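Local coordinates for uncharacterized protein (Bacteroides ovatus, PDB 4FXT) that is of unknown function but belongs to the DUF3823 family, pairing a transthyretin-clan N-terminal domain with an E-set-clan C-terminal domain, both built of beta strands, at residues 28-32 with 43-47; 138-142 with 191-196. All blocks are in the same frame, centred on the assembly; numbering follows the deposited sequence.

Contact 1: residues 28-32 with 43-47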
loop_
_atom_site.group_PDB
_atom_site.type_symbol
_atom_site.label_atom_id
_atom_site.label_comp_id
_atom_site.label_asym_id
_atom_site.label_seq_id
_atom_site.Cartn_x
_atom_site.Cartn_y
_atom_site.Cartn_z
ATOM N N SER A 28 5.201 -6.557 -2.257
ATOM C CA SER A 28 4.934 -6.194 -3.638
ATOM C C SER A 28 6.186 -5.763 -4.369
ATOM O O SER A 28 7.121 -5.195 -3.781
ATOM C CB SER A 28 3.909 -5.071 -3.665
ATOM O OG SER A 28 2.768 -5.526 -2.959
ATOM N N GLU A 29 6.185 -6.064 -5.679
ATOM C CA GLU A 29 7.285 -5.828 -6.607
ATOM C C GLU A 29 6.830 -5.470 -8.002
ATOM O O GLU A 29 5.649 -5.596 -8.348
ATOM C CB GLU A 29 8.129 -7.110 -6.724
ATOM C CG GLU A 29 8.776 -7.610 -5.450
ATOM C CD GLU A 29 9.362 -9.009 -5.490
ATOM O OE1 GLU A 29 9.636 -9.549 -6.591
ATOM O OE2 GLU A 29 9.556 -9.560 -4.383
ATOM N N PHE A 30 7.817 -5.066 -8.813
ATOM C CA PHE A 30 7.789 -4.889 -10.259
ATOM C C PHE A 30 8.992 -5.658 -10.814
ATOM O O PHE A 30 9.952 -5.905 -10.080
ATOM C CB PHE A 30 7.763 -3.420 -10.732
ATOM C CG PHE A 30 6.644 -2.541 -10.242
ATOM C CD1 PHE A 30 5.315 -2.890 -10.463
ATOM C CD2 PHE A 30 6.909 -1.275 -9.748
ATOM C CE1 PHE A 30 4.272 -2.051 -10.031
ATOM C CE2 PHE A 30 5.872 -0.419 -9.355
ATOM C CZ PHE A 30 4.562 -0.819 -9.475
ATOM N N ALA A 31 8.938 -6.077 -12.067
ATOM C CA ALA A 31 10.066 -6.753 -12.689
ATOM C C ALA A 31 10.550 -5.921 -13.843
ATOM O O ALA A 31 9.746 -5.402 -14.635
ATOM C CB ALA A 31 9.699 -8.158 -13.137
ATOM N N LEU A 32 11.870 -5.763 -13.912
ATOM C CA LEU A 32 12.519 -4.925 -14.893
ATOM C C LEU A 32 13.321 -5.811 -15.882
ATOM O O LEU A 32 14.089 -6.682 -15.483
ATOM C CB LEU A 32 13.393 -3.945 -14.103
ATOM C CG LEU A 32 13.456 -2.509 -14.576
ATOM C CD1 LEU A 32 12.110 -1.990 -15.034
ATOM C CD2 LEU A 32 14.015 -1.625 -13.491
ATOM N N ILE A 43 15.215 -8.055 -13.416
ATOM C CA ILE A 43 15.688 -7.287 -12.260
ATOM C C ILE A 43 14.506 -7.023 -11.324
ATOM O O ILE A 43 13.528 -6.410 -11.755
ATOM C CB ILE A 43 16.377 -5.960 -12.684
ATOM C CG1 ILE A 43 17.528 -6.217 -13.650
ATOM C CG2 ILE A 43 16.817 -5.144 -11.460
ATOM C CD1 ILE A 43 18.185 -4.975 -14.243
ATOM N N PRO A 44 14.566 -7.433 -10.042
ATOM C CA PRO A 44 13.433 -7.120 -9.133
ATOM C C PRO A 44 13.445 -5.646 -8.693
ATOM O O PRO A 44 14.504 -5.031 -8.625
ATOM C CB PRO A 44 13.657 -8.058 -7.945
ATOM C CG PRO A 44 15.171 -8.288 -7.933
ATOM C CD PRO A 44 15.664 -8.151 -9.350
ATOM N N VAL A 45 12.270 -5.092 -8.394
ATOM C CA VAL A 45 12.068 -3.692 -8.009
ATOM C C VAL A 45 11.104 -3.692 -6.805
ATOM O O VAL A 45 9.869 -3.619 -6.936
ATOM C CB VAL A 45 11.580 -2.787 -9.179
ATOM C CG1 VAL A 45 11.374 -1.354 -8.711
ATOM C CG2 VAL A 45 12.553 -2.815 -10.361
ATOM N N TYR A 46 11.713 -3.761 -5.623
ATOM C CA TYR A 46 11.050 -3.909 -4.354
ATOM C C TYR A 46 10.408 -2.578 -3.904
ATOM O O TYR A 46 11.061 -1.530 -3.765
ATOM C CB TYR A 46 12.048 -4.424 -3.324
ATOM C CG TYR A 46 12.724 -5.716 -3.748
ATOM C CD1 TYR A 46 12.037 -6.932 -3.718
ATOM C CD2 TYR A 46 14.072 -5.735 -4.123
ATOM C CE1 TYR A 46 12.669 -8.133 -4.049
ATOM C CE2 TYR A 46 14.708 -6.933 -4.478
ATOM C CZ TYR A 46 14.002 -8.129 -4.429
ATOM O OH TYR A 46 14.578 -9.323 -4.787
ATOM N N ILE A 47 9.089 -2.639 -3.713
ATOM C CA ILE A 47 8.237 -1.503 -3.359
ATOM C C ILE A 47 8.105 -1.435 -1.851
ATOM O O ILE A 47 7.718 -2.435 -1.213
ATOM C CB ILE A 47 6.847 -1.646 -4.051
ATOM C CG1 ILE A 47 6.980 -2.060 -5.545
ATOM C CG2 ILE A 47 5.945 -0.405 -3.842
ATOM C CD1 ILE A 47 5.718 -2.509 -6.176
#
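I47 reaches back across the antiparallel hairpin of strands 28-33 and 43-46 to put its delta methyl on the ring of F30. Its CB and CG1 both pass close to the carbonyl of S28, CB lying 3.6 Å from S28 O, and CG1 also faces E29 CA. CD1 then stands 3.8 Å from the F30 ring centroid, only 11° off the ring normal, which identifies a CH-pi contact over the face. A bond from I47 N to S28 O (3.2 Å) holds the I47 backbone beside S28; CG1 anti to the carbonyl carbon (chi1 -45°) and an extended chi2 then carry CD1 to the ring, the two side chains crossing at about a right angle. Further along, L32 and I43 exchange two backbone bonds, I43 N to L32 O at 2.7 Å among them. On the same face as F30, L32 CD2 meets V45 CG2 at 3.7 Å, with L57 and L64 packing around L32. E29 turns to the other face, alongside Y46, with OE2 near the ring edge at 3.4 Å from CE1. The chemistry implies one apolar face, F30, L32, I43 and V45, and one mixed face where a carboxylate and a phenol accompany A31 and P44.

Contact 2: residues 138-142 with 191-196. With EDO (1,2-ethanediol), chain O.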
loop_
_atom_site.group_PDB
_atom_site.type_symbol
_atom_site.label_atom_id
_atom_site.label_comp_id
_atom_site.label_asym_id
_atom_site.label_seq_id
_atom_site.Cartn_x
_atom_site.Cartn_y
_atom_site.Cartn_z
ATOM N N ILE A 138 6.588 2.299 12.249
ATOM C CA ILE A 138 6.181 2.871 10.966
ATOM C C ILE A 138 5.686 1.715 10.039
ATOM O O ILE A 138 4.754 1.938 9.292
ATOM C CB ILE A 138 7.348 3.740 10.326
ATOM C CG1 ILE A 138 6.998 4.394 8.973
ATOM C CG2 ILE A 138 8.641 3.032 10.247
ATOM C CD1 ILE A 138 5.722 5.427 8.945
ATOM N N LEU A 139 6.187 0.497 10.172
ATOM C CA LEU A 139 5.679 -0.645 9.401
ATOM C C LEU A 139 4.579 -1.339 10.159
ATOM O O LEU A 139 4.823 -2.046 11.123
ATOM C CB LEU A 139 6.790 -1.660 9.063
ATOM C CG LEU A 139 8.047 -1.190 8.341
ATOM C CD1 LEU A 139 8.833 -2.398 7.921
ATOM C CD2 LEU A 139 7.727 -0.396 7.091
ATOM N N THR A 140 3.359 -1.129 9.734
ATOM C CA THR A 140 2.148 -1.725 10.334
ATOM C C THR A 140 1.341 -2.288 9.171
ATOM O O THR A 140 1.209 -1.644 8.119
ATOM C CB THR A 140 1.407 -0.675 11.187
ATOM O OG1 THR A 140 2.274 -0.214 12.212
ATOM C CG2 THR A 140 0.173 -1.216 11.836
ATOM N N ASP A 141 0.877 -3.522 9.327
ATOM C CA ASP A 141 0.109 -4.227 8.301
ATOM C C ASP A 141 -0.620 -5.413 8.935
ATOM O O ASP A 141 -0.657 -5.544 10.155
ATOM C CB ASP A 141 1.029 -4.666 7.157
ATOM C CG ASP A 141 2.322 -5.331 7.611
ATOM O OD1 ASP A 141 2.263 -6.504 8.038
ATOM O OD2 ASP A 141 3.416 -4.712 7.421
ATOM N N GLU A 142 -1.252 -6.244 8.116
ATOM C CA GLU A 142 -2.012 -7.392 8.597
ATOM C C GLU A 142 -1.056 -8.422 9.293
ATOM O O GLU A 142 -1.511 -9.137 10.175
ATOM C CB GLU A 142 -2.780 -8.015 7.405
ATOM C CG GLU A 142 -3.841 -9.022 7.790
ATOM C CD GLU A 142 -3.409 -10.423 8.156
ATOM O OE1 GLU A 142 -2.363 -10.879 7.647
ATOM O OE2 GLU A 142 -4.164 -11.092 8.894
ATOM N N TYR A 191 -3.426 -7.268 1.132
ATOM C CA TYR A 191 -4.284 -6.140 1.393
ATOM C C TYR A 191 -3.759 -4.918 0.692
ATOM O O TYR A 191 -2.546 -4.787 0.483
ATOM C CB TYR A 191 -4.399 -5.852 2.909
ATOM C CG TYR A 191 -5.326 -6.702 3.740
ATOM C CD1 TYR A 191 -4.998 -8.016 4.059
ATOM C CD2 TYR A 191 -6.443 -6.147 4.358
ATOM C CE1 TYR A 191 -5.828 -8.801 4.852
ATOM C CE2 TYR A 191 -7.272 -6.916 5.181
ATOM C CZ TYR A 191 -6.949 -8.243 5.435
ATOM O OH TYR A 191 -7.733 -9.022 6.251
ATOM N N CYS A 192 -4.640 -3.988 0.405
ATOM C CA CYS A 192 -4.280 -2.674 -0.056
ATOM C C CYS A 192 -4.493 -1.734 1.104
ATOM O O CYS A 192 -5.544 -1.790 1.747
ATOM C CB CYS A 192 -5.045 -2.251 -1.301
ATOM S SG CYS A 192 -4.651 -0.560 -1.839
ATOM N N TYR A 193 -3.496 -0.912 1.415
ATOM C CA TYR A 193 -3.551 -0.087 2.603
ATOM C C TYR A 193 -3.508 1.398 2.352
ATOM O O TYR A 193 -3.078 1.903 1.310
ATOM C CB TYR A 193 -2.335 -0.409 3.498
ATOM C CG TYR A 193 -2.185 -1.848 3.948
ATOM C CD1 TYR A 193 -1.512 -2.781 3.157
ATOM C CD2 TYR A 193 -2.627 -2.255 5.203
ATOM C CE1 TYR A 193 -1.347 -4.097 3.578
ATOM C CE2 TYR A 193 -2.465 -3.568 5.637
ATOM C CZ TYR A 193 -1.809 -4.479 4.830
ATOM O OH TYR A 193 -1.640 -5.760 5.296
ATOM N N SER A 194 -3.907 2.104 3.406
ATOM C CA SER A 194 -3.800 3.536 3.585
ATOM C C SER A 194 -2.382 3.838 3.935
ATOM O O SER A 194 -1.589 2.906 4.135
ATOM C CB SER A 194 -4.761 3.984 4.676
ATOM O OG SER A 194 -4.309 3.446 5.909
ATOM N N GLN A 195 -2.058 5.107 4.147
ATOM C CA GLN A 195 -0.722 5.404 4.599
ATOM C C GLN A 195 -0.615 5.057 6.092
ATOM O O GLN A 195 -1.644 5.058 6.782
ATOM C CB GLN A 195 -0.363 6.869 4.305
ATOM C CG GLN A 195 -0.028 7.107 2.814
ATOM C CD GLN A 195 1.190 6.320 2.273
ATOM O OE1 GLN A 195 2.280 6.287 2.893
ATOM N NE2 GLN A 195 1.044 5.715 1.075
ATOM N N SER A 196 0.608 4.650 6.560
ATOM C CA SER A 196 0.842 4.396 7.986
ATOM C C SER A 196 1.004 5.751 8.653
ATOM O O SER A 196 1.931 6.462 8.310
ATOM C CB SER A 196 2.029 3.487 8.199
ATOM O OG SER A 196 2.238 3.261 9.583
HETATM C C1 EDO O . 4.180 -3.140 13.995
HETATM O O1 EDO O . 5.295 -2.235 14.011
HETATM C C2 EDO O . 4.083 -4.069 15.252
HETATM O O2 EDO O . 3.733 -3.367 16.441
#
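I138 O accepts a hydrogen bond from S196 OG at 2.9 Å, the first of two side-chain-to-backbone ties between a loop and an edge strand of the C-terminal sheet, in a domain consistent with the E-set class of beta sandwiches. The donor is tilted 30° from the carbonyl plane, and S196 OG gets there because it stands anti to its own backbone N. I138 CD1 comes alongside as well, 4.0 Å from S196 O. The carbonyl of L139 instead takes a hydrogen bond from O1 of a 1,2-ethanediol molecule, probably carried over from crystallisation. T140 turns its carbonyl to R180 NH1, and because R180 NE also binds S194 O, one guanidinium bridges the loop and segment 191-196. D141 lays its CB 3.4 Å from Y193 OH, while its OD1 accepts from the backbone N of K143 and Q144, holding the turn that follows. At E142 the loop is tied a second time: its N-H points at Y193 OH near the plane of the tyrosine ring, at an N-H...O angle of 164°. Y133 packs against both E142 and Y193. Beyond CB, E142 bends at chi2; its carboxylate, though within 4° of parallel to the Y191 ring, does not stack on it, and the closest touch is E142 CG, 3.6 Å from Y191 CE1.

How the contacts relate
Contact 1 and contact 2 belong to different domains; their nearest atoms are about 6 Å apart without touching, though their centres lie about 19 Å apart, and contact 2 sits nearer the middle of the chain. Contact 1 is largely buried and joins neighbouring strands of one sheet, so paired backbone amides and apolar packing do the work. Contact 2 is only partly buried and ties an irregular loop to an outer strand 49 residues later; there, hydroxyls of side chains replace the backbone ladder. No strand is common to the two. The loops around them do connect, however: Y193 of contact 2 makes a backbone hydrogen bond to G22, and D141 touches R24, while S28 of contact 1 touches V23.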